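Local coordinates for benzoylformate decarboxylase (Mycobacterium smegmatis, PDB 4Q9D), which belongs to the thiamine diphosphate-dependent enzyme family, built from three alpha/beta domains, and assembles from four copies of the chain, at residues L54-G59 with I441-T446; W407-A412 with G435-S440; A88-T93 with D301-A306; A147-M150 with P156-L159. All coordinates share one frame; numbering follows the deposited sequence.

Interaction 1. Residues L54-G59 with I441-T446; sequences LAMADG and IQAIWT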
loop_
_atom_site.group_PDB
_atom_site.type_symbol
_atom_site.label_atom_id
_atom_site.label_comp_id
_atom_site.label_asym_id
_atom_site.label_seq_id
_atom_site.Cartn_x
_atom_site.Cartn_y
_atom_site.Cartn_z
ATOM N N LEU B 54 -8.226 14.642 -16.622
ATOM C CA LEU B 54 -7.443 15.044 -15.473
ATOM C C LEU B 54 -6.349 16.063 -15.872
ATOM O O LEU B 54 -6.127 17.030 -15.152
ATOM C CB LEU B 54 -6.872 13.810 -14.763
ATOM C CG LEU B 54 -6.300 14.009 -13.353
ATOM C CD1 LEU B 54 -6.271 12.674 -12.626
ATOM C CD2 LEU B 54 -4.842 14.589 -13.460
ATOM N N ALA B 55 -5.709 15.872 -17.032
ATOM C CA ALA B 55 -4.681 16.814 -17.504
ATOM C C ALA B 55 -5.316 18.161 -17.842
ATOM O O ALA B 55 -4.710 19.197 -17.647
ATOM C CB ALA B 55 -3.921 16.239 -18.736
ATOM N N MET B 56 -6.559 18.136 -18.326
ATOM C CA MET B 56 -7.309 19.360 -18.603
ATOM C C MET B 56 -7.558 20.111 -17.290
ATOM O O MET B 56 -7.386 21.330 -17.215
ATOM C CB MET B 56 -8.647 19.004 -19.265
ATOM C CG MET B 56 -9.297 20.100 -20.075
ATOM S SD MET B 56 -10.802 19.478 -20.875
ATOM C CE MET B 56 -10.064 18.265 -21.987
ATOM N N ALA B 57 -7.943 19.377 -16.247
ATOM C CA ALA B 57 -8.196 19.991 -14.948
ATOM C C ALA B 57 -6.912 20.579 -14.434
ATOM O O ALA B 57 -6.919 21.654 -13.832
ATOM C CB ALA B 57 -8.748 18.953 -13.934
ATOM N N ASP B 58 -5.809 19.865 -14.667
ATOM C CA ASP B 58 -4.476 20.315 -14.246
ATOM C C ASP B 58 -4.196 21.690 -14.893
ATOM O O ASP B 58 -3.887 22.669 -14.208
ATOM C CB ASP B 58 -3.439 19.267 -14.693
ATOM C CG ASP B 58 -2.039 19.516 -14.156
ATOM O OD1 ASP B 58 -1.786 20.518 -13.436
ATOM O OD2 ASP B 58 -1.162 18.648 -14.437
ATOM N N GLY B 59 -4.349 21.780 -16.209
ATOM C CA GLY B 59 -4.130 23.056 -16.889
ATOM C C GLY B 59 -5.065 24.165 -16.409
ATOM O O GLY B 59 -4.645 25.313 -16.234
ATOM N N ILE B 441 -5.100 12.884 -28.161
ATOM C CA ILE B 441 -5.647 13.566 -29.314
ATOM C C ILE B 441 -7.136 13.909 -29.160
ATOM O O ILE B 441 -7.572 14.975 -29.603
ATOM C CB ILE B 441 -5.358 12.761 -30.634
ATOM C CG1 ILE B 441 -5.523 13.649 -31.885
ATOM C CG2 ILE B 441 -6.158 11.455 -30.704
ATOM C CD1 ILE B 441 -4.862 12.987 -33.152
ATOM N N GLN B 442 -7.905 13.059 -28.480
ATOM C CA GLN B 442 -9.351 13.316 -28.323
ATOM C C GLN B 442 -9.634 14.596 -27.549
ATOM O O GLN B 442 -10.760 15.109 -27.589
ATOM C CB GLN B 442 -10.086 12.133 -27.632
ATOM C CG GLN B 442 -9.667 10.731 -28.150
ATOM C CD GLN B 442 -8.555 10.132 -27.297
ATOM O OE1 GLN B 442 -7.615 10.838 -26.915
ATOM N NE2 GLN B 442 -8.686 8.838 -26.943
ATOM N N ALA B 443 -8.647 15.099 -26.804
ATOM C CA ALA B 443 -8.888 16.345 -26.061
ATOM C C ALA B 443 -9.245 17.498 -27.014
ATOM O O ALA B 443 -9.876 18.441 -26.593
ATOM C CB ALA B 443 -7.687 16.732 -25.196
ATOM N N ILE B 444 -8.813 17.445 -28.281
ATOM C CA ILE B 444 -9.078 18.580 -29.170
ATOM C C ILE B 444 -10.589 18.738 -29.460
ATOM O O ILE B 444 -11.056 19.817 -29.816
ATOM C CB ILE B 444 -8.254 18.522 -30.476
ATOM C CG1 ILE B 444 -8.703 17.378 -31.361
ATOM C CG2 ILE B 444 -6.757 18.384 -30.168
ATOM C CD1 ILE B 444 -7.777 17.212 -32.593
ATOM N N TRP B 445 -11.348 17.668 -29.243
ATOM C CA TRP B 445 -12.806 17.704 -29.405
ATOM C C TRP B 445 -13.389 18.668 -28.394
ATOM O O TRP B 445 -14.290 19.439 -28.711
ATOM C CB TRP B 445 -13.411 16.299 -29.211
ATOM C CG TRP B 445 -14.899 16.257 -29.318
ATOM C CD1 TRP B 445 -15.638 16.232 -30.472
ATOM C CD2 TRP B 445 -15.843 16.206 -28.235
ATOM N NE1 TRP B 445 -16.977 16.185 -30.170
ATOM C CE2 TRP B 445 -17.138 16.165 -28.813
ATOM C CE3 TRP B 445 -15.722 16.213 -26.835
ATOM C CZ2 TRP B 445 -18.316 16.128 -28.037
ATOM C CZ3 TRP B 445 -16.903 16.157 -26.054
ATOM C CH2 TRP B 445 -18.173 16.116 -26.666
ATOM N N THR B 446 -12.886 18.611 -27.165
ATOM C CA THR B 446 -13.328 19.541 -26.127
ATOM C C THR B 446 -12.968 20.986 -26.501
ATOM O O THR B 446 -13.749 21.906 -26.257
ATOM C CB THR B 446 -12.704 19.169 -24.757
ATOM O OG1 THR B 446 -13.044 17.823 -24.435
ATOM C CG2 THR B 446 -13.205 20.092 -23.634
#

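Interaction 2. Residues W407-A412 with G435-S440; sequences WGVPAA and GSFQYS. With FMT (formic acid), chain H.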
loop_
_atom_site.group_PDB
_atom_site.type_symbol
_atom_site.label_atom_id
_atom_site.label_comp_id
_atom_site.label_asym_id
_atom_site.label_seq_id
_atom_site.Cartn_x
_atom_site.Cartn_y
_atom_site.Cartn_z
ATOM N N TRP B 407 0.289 15.197 -22.258
ATOM C CA TRP B 407 -0.187 16.186 -21.278
ATOM C C TRP B 407 -0.568 17.516 -21.951
ATOM O O TRP B 407 -1.590 18.133 -21.632
ATOM C CB TRP B 407 0.877 16.437 -20.180
ATOM C CG TRP B 407 0.404 17.377 -19.106
ATOM C CD1 TRP B 407 -0.336 17.043 -17.998
ATOM C CD2 TRP B 407 0.607 18.807 -19.037
ATOM N NE1 TRP B 407 -0.591 18.166 -17.243
ATOM C CE2 TRP B 407 -0.031 19.263 -17.854
ATOM C CE3 TRP B 407 1.278 19.744 -19.851
ATOM C CZ2 TRP B 407 -0.019 20.622 -17.454
ATOM C CZ3 TRP B 407 1.285 21.093 -19.470
ATOM C CH2 TRP B 407 0.638 21.520 -18.280
ATOM N N GLY B 408 0.270 17.975 -22.877
ATOM C CA GLY B 408 0.150 19.353 -23.352
ATOM C C GLY B 408 -1.130 19.661 -24.108
ATOM O O GLY B 408 -1.672 20.771 -24.024
ATOM N N VAL B 409 -1.630 18.679 -24.846
ATOM C CA VAL B 409 -2.842 18.905 -25.624
ATOM C C VAL B 409 -4.058 19.148 -24.701
ATOM O O VAL B 409 -4.733 20.156 -24.803
ATOM C CB VAL B 409 -3.113 17.739 -26.647
ATOM C CG1 VAL B 409 -4.502 17.875 -27.282
ATOM C CG2 VAL B 409 -2.050 17.725 -27.756
ATOM N N PRO B 410 -4.354 18.205 -23.786
ATOM C CA PRO B 410 -5.477 18.499 -22.865
ATOM C C PRO B 410 -5.191 19.652 -21.902
ATOM O O PRO B 410 -6.116 20.403 -21.570
ATOM C CB PRO B 410 -5.705 17.166 -22.108
ATOM C CG PRO B 410 -4.382 16.372 -22.293
ATOM C CD PRO B 410 -3.902 16.810 -23.709
ATOM N N ALA B 411 -3.947 19.794 -21.434
ATOM C CA ALA B 411 -3.608 20.940 -20.581
ATOM C C ALA B 411 -3.866 22.273 -21.294
ATOM O O ALA B 411 -4.334 23.238 -20.678
ATOM C CB ALA B 411 -2.139 20.862 -20.116
ATOM N N ALA B 412 -3.550 22.337 -22.587
ATOM C CA ALA B 412 -3.849 23.550 -23.359
ATOM C C ALA B 412 -5.352 23.894 -23.333
ATOM O O ALA B 412 -5.727 25.061 -23.246
ATOM C CB ALA B 412 -3.366 23.404 -24.807
ATOM N N GLY B 435 4.021 12.325 -32.423
ATOM C CA GLY B 435 3.806 11.198 -31.520
ATOM C C GLY B 435 3.054 11.639 -30.262
ATOM O O GLY B 435 2.059 11.024 -29.863
ATOM N N SER B 436 3.539 12.706 -29.642
ATOM C CA SER B 436 2.907 13.293 -28.473
ATOM C C SER B 436 1.468 13.670 -28.728
ATOM O O SER B 436 0.613 13.473 -27.866
ATOM C CB SER B 436 3.676 14.544 -28.015
ATOM O OG SER B 436 4.982 14.163 -27.575
ATOM N N PHE B 437 1.201 14.215 -29.912
ATOM C CA PHE B 437 -0.152 14.624 -30.275
ATOM C C PHE B 437 -1.164 13.469 -30.215
ATOM O O PHE B 437 -2.326 13.700 -29.906
ATOM C CB PHE B 437 -0.186 15.243 -31.676
ATOM C CG PHE B 437 -1.405 16.086 -31.936
ATOM C CD1 PHE B 437 -1.600 17.288 -31.247
ATOM C CD2 PHE B 437 -2.345 15.698 -32.885
ATOM C CE1 PHE B 437 -2.735 18.078 -31.490
ATOM C CE2 PHE B 437 -3.480 16.472 -33.122
ATOM C CZ PHE B 437 -3.681 17.654 -32.416
ATOM N N GLN B 438 -0.733 12.243 -30.503
ATOM C CA GLN B 438 -1.664 11.090 -30.534
ATOM C C GLN B 438 -2.180 10.615 -29.181
ATOM O O GLN B 438 -3.296 10.083 -29.109
ATOM C CB GLN B 438 -1.021 9.877 -31.214
ATOM C CG GLN B 438 -0.363 10.203 -32.531
ATOM C CD GLN B 438 -1.300 10.882 -33.496
ATOM O OE1 GLN B 438 -2.408 10.393 -33.755
ATOM N NE2 GLN B 438 -0.862 12.019 -34.051
ATOM N N TYR B 439 -1.371 10.750 -28.127
ATOM C CA TYR B 439 -1.717 10.185 -26.805
ATOM C C TYR B 439 -3.072 10.627 -26.298
ATOM O O TYR B 439 -3.846 9.810 -25.802
ATOM C CB TYR B 439 -0.659 10.493 -25.712
ATOM C CG TYR B 439 0.628 9.706 -25.855
ATOM C CD1 TYR B 439 0.931 8.649 -25.007
ATOM C CD2 TYR B 439 1.563 10.063 -26.819
ATOM C CE1 TYR B 439 2.144 7.940 -25.151
ATOM C CE2 TYR B 439 2.748 9.376 -26.970
ATOM C CZ TYR B 439 3.029 8.314 -26.154
ATOM O OH TYR B 439 4.232 7.673 -26.347
ATOM N N SER B 440 -3.330 11.927 -26.399
ATOM C CA SER B 440 -4.543 12.514 -25.857
ATOM C C SER B 440 -5.183 13.369 -26.930
ATOM O O SER B 440 -5.747 14.424 -26.650
ATOM C CB SER B 440 -4.231 13.375 -24.616
ATOM O OG SER B 440 -3.599 12.602 -23.598
HETATM C C FMT H . 7.163 13.557 -30.714
HETATM O O1 FMT H . 6.326 13.637 -29.822
HETATM O O2 FMT H . 6.951 12.969 -31.768
#

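Interaction 3. Residues A88-T93 with D301-A306; sequences AYRANT and DPHRSA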
loop_
_atom_site.group_PDB
_atom_site.type_symbol
_atom_site.label_atom_id
_atom_site.label_comp_id
_atom_site.label_asym_id
_atom_site.label_seq_id
_atom_site.Cartn_x
_atom_site.Cartn_y
_atom_site.Cartn_z
ATOM N N ALA B 88 0.201 15.741 -12.563
ATOM C CA ALA B 88 -0.402 16.707 -11.647
ATOM C C ALA B 88 0.316 16.675 -10.296
ATOM O O ALA B 88 0.538 17.702 -9.655
ATOM C CB ALA B 88 -1.923 16.400 -11.466
ATOM N N TYR B 89 0.642 15.471 -9.846
ATOM C CA TYR B 89 1.316 15.325 -8.580
ATOM C C TYR B 89 2.727 15.978 -8.654
ATOM O O TYR B 89 3.124 16.733 -7.753
ATOM C CB TYR B 89 1.435 13.840 -8.222
ATOM C CG TYR B 89 2.091 13.641 -6.865
ATOM C CD1 TYR B 89 1.321 13.483 -5.728
ATOM C CD2 TYR B 89 3.485 13.603 -6.728
ATOM C CE1 TYR B 89 1.898 13.282 -4.480
ATOM C CE2 TYR B 89 4.080 13.417 -5.481
ATOM C CZ TYR B 89 3.288 13.262 -4.363
ATOM O OH TYR B 89 3.857 13.073 -3.119
ATOM N N ARG B 90 3.471 15.705 -9.730
ATOM C CA ARG B 90 4.808 16.332 -9.902
ATOM C C ARG B 90 4.735 17.865 -10.051
ATOM O O ARG B 90 5.646 18.570 -9.636
ATOM C CB ARG B 90 5.539 15.738 -11.108
ATOM C CG ARG B 90 5.904 14.245 -10.989
ATOM C CD ARG B 90 6.860 13.975 -9.869
ATOM N NE ARG B 90 7.617 12.727 -10.076
ATOM C CZ ARG B 90 8.496 12.239 -9.195
ATOM N NH1 ARG B 90 8.719 12.862 -8.037
ATOM N NH2 ARG B 90 9.133 11.109 -9.451
ATOM N N ALA B 91 3.650 18.382 -10.630
ATOM C CA ALA B 91 3.442 19.841 -10.750
ATOM C C ALA B 91 2.921 20.526 -9.482
ATOM O O ALA B 91 2.696 21.755 -9.475
ATOM C CB ALA B 91 2.481 20.161 -11.932
ATOM N N ASN B 92 2.692 19.755 -8.422
ATOM C CA ASN B 92 2.032 20.316 -7.228
ATOM C C ASN B 92 0.692 21.021 -7.531
ATOM O O ASN B 92 0.401 22.116 -7.046
ATOM C CB ASN B 92 2.984 21.247 -6.470
ATOM C CG ASN B 92 4.283 20.546 -6.059
ATOM O OD1 ASN B 92 5.367 20.930 -6.480
ATOM N ND2 ASN B 92 4.164 19.514 -5.264
ATOM N N THR B 93 -0.127 20.397 -8.357
ATOM C CA THR B 93 -1.396 21.001 -8.717
ATOM C C THR B 93 -2.500 20.550 -7.748
ATOM O O THR B 93 -2.670 19.351 -7.531
ATOM C CB THR B 93 -1.791 20.592 -10.134
ATOM O OG1 THR B 93 -0.715 20.914 -11.029
ATOM C CG2 THR B 93 -3.084 21.329 -10.578
ATOM N N ASP B 301 8.385 22.498 -0.983
ATOM C CA ASP B 301 8.119 21.060 -0.928
ATOM C C ASP B 301 9.193 20.275 -0.176
ATOM O O ASP B 301 10.238 19.959 -0.728
ATOM C CB ASP B 301 7.928 20.508 -2.346
ATOM C CG ASP B 301 7.565 19.013 -2.363
ATOM O OD1 ASP B 301 7.499 18.375 -1.280
ATOM O OD2 ASP B 301 7.357 18.469 -3.477
ATOM N N PRO B 302 8.904 19.909 1.084
ATOM C CA PRO B 302 9.875 19.203 1.924
ATOM C C PRO B 302 10.430 17.934 1.272
ATOM O O PRO B 302 11.517 17.493 1.646
ATOM C CB PRO B 302 9.072 18.855 3.201
ATOM C CG PRO B 302 7.837 19.726 3.135
ATOM C CD PRO B 302 7.563 19.983 1.703
ATOM N N HIS B 303 9.684 17.346 0.336
ATOM C CA HIS B 303 10.173 16.176 -0.346
ATOM C C HIS B 303 11.392 16.548 -1.212
ATOM O O HIS B 303 12.381 15.795 -1.289
ATOM C CB HIS B 303 9.087 15.520 -1.229
ATOM C CG HIS B 303 9.647 14.454 -2.118
ATOM N ND1 HIS B 303 9.874 14.645 -3.475
ATOM C CD2 HIS B 303 10.099 13.204 -1.846
ATOM C CE1 HIS B 303 10.404 13.557 -3.987
ATOM N NE2 HIS B 303 10.545 12.659 -3.020
ATOM N N ARG B 304 11.304 17.696 -1.876
ATOM C CA ARG B 304 12.397 18.178 -2.738
ATOM C C ARG B 304 13.672 18.540 -1.967
ATOM O O ARG B 304 14.782 18.303 -2.456
ATOM C CB ARG B 304 11.951 19.356 -3.614
ATOM C CG ARG B 304 11.133 18.911 -4.812
ATOM C CD ARG B 304 11.930 17.755 -5.468
ATOM N NE ARG B 304 11.147 16.879 -6.327
ATOM C CZ ARG B 304 11.672 15.927 -7.101
ATOM N NH1 ARG B 304 12.997 15.731 -7.170
ATOM N NH2 ARG B 304 10.859 15.193 -7.839
ATOM N N SER B 305 13.533 19.096 -0.768
ATOM C CA SER B 305 14.723 19.344 0.055
ATOM C C SER B 305 15.224 18.030 0.643
ATOM O O SER B 305 16.422 17.850 0.839
ATOM C CB SER B 305 14.422 20.353 1.180
ATOM O OG SER B 305 13.167 20.063 1.776
ATOM N N ALA B 306 14.306 17.095 0.917
ATOM C CA ALA B 306 14.704 15.820 1.529
ATOM C C ALA B 306 15.534 14.931 0.619
ATOM O O ALA B 306 16.415 14.215 1.102
ATOM C CB ALA B 306 13.483 15.039 2.010
HETATM O O HOH W 1 7.854 19.108 -6.024
#

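Interaction 4. Residues A147-M150 with P156-L159; sequences AVAM and PVFL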
loop_
_atom_site.group_PDB
_atom_site.type_symbol
_atom_site.label_atom_id
_atom_site.label_comp_id
_atom_site.label_asym_id
_atom_site.label_seq_id
_atom_site.Cartn_x
_atom_site.Cartn_y
_atom_site.Cartn_z
ATOM N N ALA B 147 -8.743 21.006 1.935
ATOM C CA ALA B 147 -7.714 21.370 2.895
ATOM C C ALA B 147 -6.371 20.702 2.583
ATOM O O ALA B 147 -5.310 21.360 2.613
ATOM C CB ALA B 147 -8.168 21.043 4.338
ATOM N N VAL B 148 -6.402 19.409 2.268
ATOM C CA VAL B 148 -5.145 18.696 2.010
ATOM C C VAL B 148 -4.504 19.178 0.696
ATOM O O VAL B 148 -3.324 19.464 0.663
ATOM C CB VAL B 148 -5.308 17.179 1.951
ATOM C CG1 VAL B 148 -3.948 16.503 1.504
ATOM C CG2 VAL B 148 -5.811 16.616 3.314
ATOM N N ALA B 149 -5.307 19.268 -0.361
ATOM C CA ALA B 149 -4.857 19.724 -1.659
ATOM C C ALA B 149 -4.209 21.110 -1.598
ATOM O O ALA B 149 -3.246 21.367 -2.310
ATOM C CB ALA B 149 -6.047 19.755 -2.672
ATOM N N MET B 150 -4.758 21.995 -0.766
ATOM C CA MET B 150 -4.425 23.418 -0.809
ATOM C C MET B 150 -3.317 23.807 0.145
ATOM O O MET B 150 -2.680 24.833 -0.060
ATOM C CB MET B 150 -5.661 24.282 -0.547
ATOM C CG MET B 150 -6.677 24.258 -1.696
ATOM S SD MET B 150 -6.002 25.079 -3.181
ATOM C CE MET B 150 -6.133 26.813 -2.688
ATOM N N PRO B 156 -2.523 16.706 -5.725
ATOM C CA PRO B 156 -3.843 16.103 -5.954
ATOM C C PRO B 156 -4.242 15.166 -4.816
ATOM O O PRO B 156 -3.387 14.573 -4.135
ATOM C CB PRO B 156 -3.647 15.316 -7.253
ATOM C CG PRO B 156 -2.152 14.928 -7.215
ATOM C CD PRO B 156 -1.470 16.130 -6.590
ATOM N N VAL B 157 -5.547 15.023 -4.613
ATOM C CA VAL B 157 -6.039 14.072 -3.620
ATOM C C VAL B 157 -7.156 13.244 -4.236
ATOM O O VAL B 157 -7.723 13.634 -5.261
ATOM C CB VAL B 157 -6.530 14.787 -2.337
ATOM C CG1 VAL B 157 -5.402 15.649 -1.738
ATOM C CG2 VAL B 157 -7.740 15.646 -2.656
ATOM N N PHE B 158 -7.468 12.097 -3.617
ATOM C CA PHE B 158 -8.461 11.182 -4.164
ATOM C C PHE B 158 -9.582 10.874 -3.148
ATOM O O PHE B 158 -9.326 10.526 -1.979
ATOM C CB PHE B 158 -7.788 9.872 -4.624
ATOM C CG PHE B 158 -8.752 8.849 -5.190
ATOM C CD1 PHE B 158 -9.238 8.963 -6.491
ATOM C CD2 PHE B 158 -9.130 7.750 -4.444
ATOM C CE1 PHE B 158 -10.108 8.002 -7.031
ATOM C CE2 PHE B 158 -10.017 6.803 -4.959
ATOM C CZ PHE B 158 -10.512 6.924 -6.244
ATOM N N LEU B 159 -10.820 10.966 -3.613
ATOM C CA LEU B 159 -11.989 10.638 -2.791
ATOM C C LEU B 159 -12.855 9.686 -3.558
ATOM O O LEU B 159 -13.251 9.982 -4.684
ATOM C CB LEU B 159 -12.827 11.888 -2.548
ATOM C CG LEU B 159 -12.715 12.671 -1.253
ATOM C CD1 LEU B 159 -13.748 13.798 -1.322
ATOM C CD2 LEU B 159 -13.024 11.756 -0.064
#

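Interaction 1. Residues L54-G59 with I441-T446
Met56 and Thr446 meet tip to tip between two helices that face each other without a hydrogen bond across the gap. The contact is a sparse van der Waals one, carried by the methionine alone on the 54-59 side. Its SD lies 3.7 Å from the methyl CG2 of Thr446. The chain leaves the helix extended, with CG anti to the backbone N (chi1 -158°), and then bends at chi3 (-65°), which brings CE beside the threonine, 3.9 Å from Thr446 CB. The same terminal methyl, Met56 CE, also lies 4.3 Å from Ala443 CB, three residues earlier.

The one polar group at this apolar tip is satisfied elsewhere: Thr446 OG1 is hydrogen-bonded to the carbonyl O of Leu46, a bond that probably holds the rotation that sets the methyl against the sulfur.

All three touching residues are buried. The contact joins the N-terminal and C-terminal thiamine diphosphate-binding domains of one chain, whose two sheets share the same strand order. Helix 408-421 packs against both partners, with Val413 touching Met56 and Pro410 touching Ala443, while helix 82-90 and strand 95-101 lie against Leu54 of helix 50-64.

Interaction 2. Residues W407-A412 with G435-S440
A chi1 of 170° sets Val409 CG1 opposite the backbone N and splays the two methyls onto different partners, CG2 against the ring of Phe437 and CG1 against the backbone of Ser440. Phe437 has its own CG anti to the backbone N (chi1 -161°), and although its CB starts away from helix 408-421 the ring swings back to the valine. The two side chains cross at about a right angle, and Val409 CG2 comes within 3.5 Å of Phe437 CD1. The other methyl, CG1, rests 3.7 Å from the carbonyl O of Ser440. Beside it, the pyrrolidine ring of Pro410 lies against the serine, its CD 3.6 Å from Ser440 CB, while Ser440 OG turns to a hydrogen bond with the carbonyl O of Gly406. Helix 408-421 and the short, weakly bonded helix 434-439 both belong to the C-terminal thiamine diphosphate-binding domain, where strand 428-433 leads directly into Asp434, a ligand of the magnesium ion; the side chain of Phe437 is about 9 Å from the metal. Phe456 of strand 454-460 packs on both Val409 and Phe437. At the beginning of the short helix a formic acid molecule, probably from the crystallisation liquor, is held by three hydrogen bonds: its O2 accepts from Gly435 N (3.1 Å), and its O1 accepts from Ser436 N (2.9 Å) and from Ser436 OG (2.7 Å).

Interaction 3. Residues A88-T93 with D301-A306
The backbones stay well apart, Asn92 and Asp301 having CA atoms 8.8 Å from each other, and polar side chains reach into the gap. A Schellman motif ends helix 82-90, with Asn92 at positive phi (53°), and Asp301 is the N-cap of helix 302-307. The contact thus sets the end of an N-terminal-domain helix against the start of one in the central domain, at a partly exposed seam. Asn92 and Asp301 have their amide and carboxylate planes nearly perpendicular, 83° apart, and a water lies within hydrogen-bonding distance of both, 3.1 Å from Asn92 OD1 and 2.7 Å from Asp301 OD2. The amide nitrogen, Asn92 ND2, is hydrogen-bonded to the carbonyl O of Met154.

Arg90 and Arg304 both bend at chi2, and their side chains cross at about a right angle, bringing Arg90 NH1 to 3.2 Å from Arg304 NH2. Asp110 of the second subunit probably accounts for the close approach: its OD2 forms salt bridges with both nitrogens, so one carboxylate gathers arginines from two domains. His303 CE1 lies at the edge of the Arg90 guanidinium, near its plane. In the capping bond, His303 N donates to Asp301 OD1 (2.9 Å), meeting that oxygen from above the carboxylate plane.

Interaction 4. Residues A147-M150 with P156-L159
Apolar helix-on-sheet packing joins the last turn of helix 138-150 to the beginning of strand 157-162 in the N-terminal domain. Val148 and Val157 make the closest approach, CG1 to CG1 at 3.7 Å, their side chains set obliquely to each other. On the helix side, a chi1 of 173° puts the CG1 methyl of Val148 against Val157 CG1. Val157 answers with a CG1 beside its own backbone N (chi1 -57°), and this one methyl makes the contacts of the strand: besides the valine it lies 3.9 Å from Ala149 N and 4.3 Å from Ala149 CB. The methyl therefore touches the helix backbone as well as two side chains.

No hydrogen bond joins the two segments, but polar links run close by. Ala149 is backbone-bonded to Gly155 in the connecting turn, and the carbonyl O of Val148 accepts from Lys127 NZ. Trp128 of strand 128-130 touches both valines, and Ala145, one turn back along the helix, also packs on Val157. Val148 further meets Ala306 of the third subunit. Strand 128-130, helix 138-150 and strand 157-162 form a beta-alpha-beta unit, its two parallel strands adjacent at one end of the sheet, with the helix packed on them as in other alpha/beta sandwich folds.

Overall arrangement
From the N terminus, helix 50-64 opens interaction 1, whose long loop closes only at 441-446 and encloses the other three contacts. Within it, helix 82-90 opens interaction 3, which closes in the central domain at 301-306; interaction 4 lies inside that loop as a short local closure. Interaction 2 follows in series after interaction 3, and no loops cross. Interactions 1 and 2, with centres about 8 Å apart, meet through Pro410 and through the Asp58-Trp407 hydrogen bond. Asp58 also bonds Thr93 of interaction 3, while Pro156 of interaction 4 packs on Tyr89. Together they tie the N-terminal domain to both others, and interactions 1, 2 and 3 all touch the second subunit.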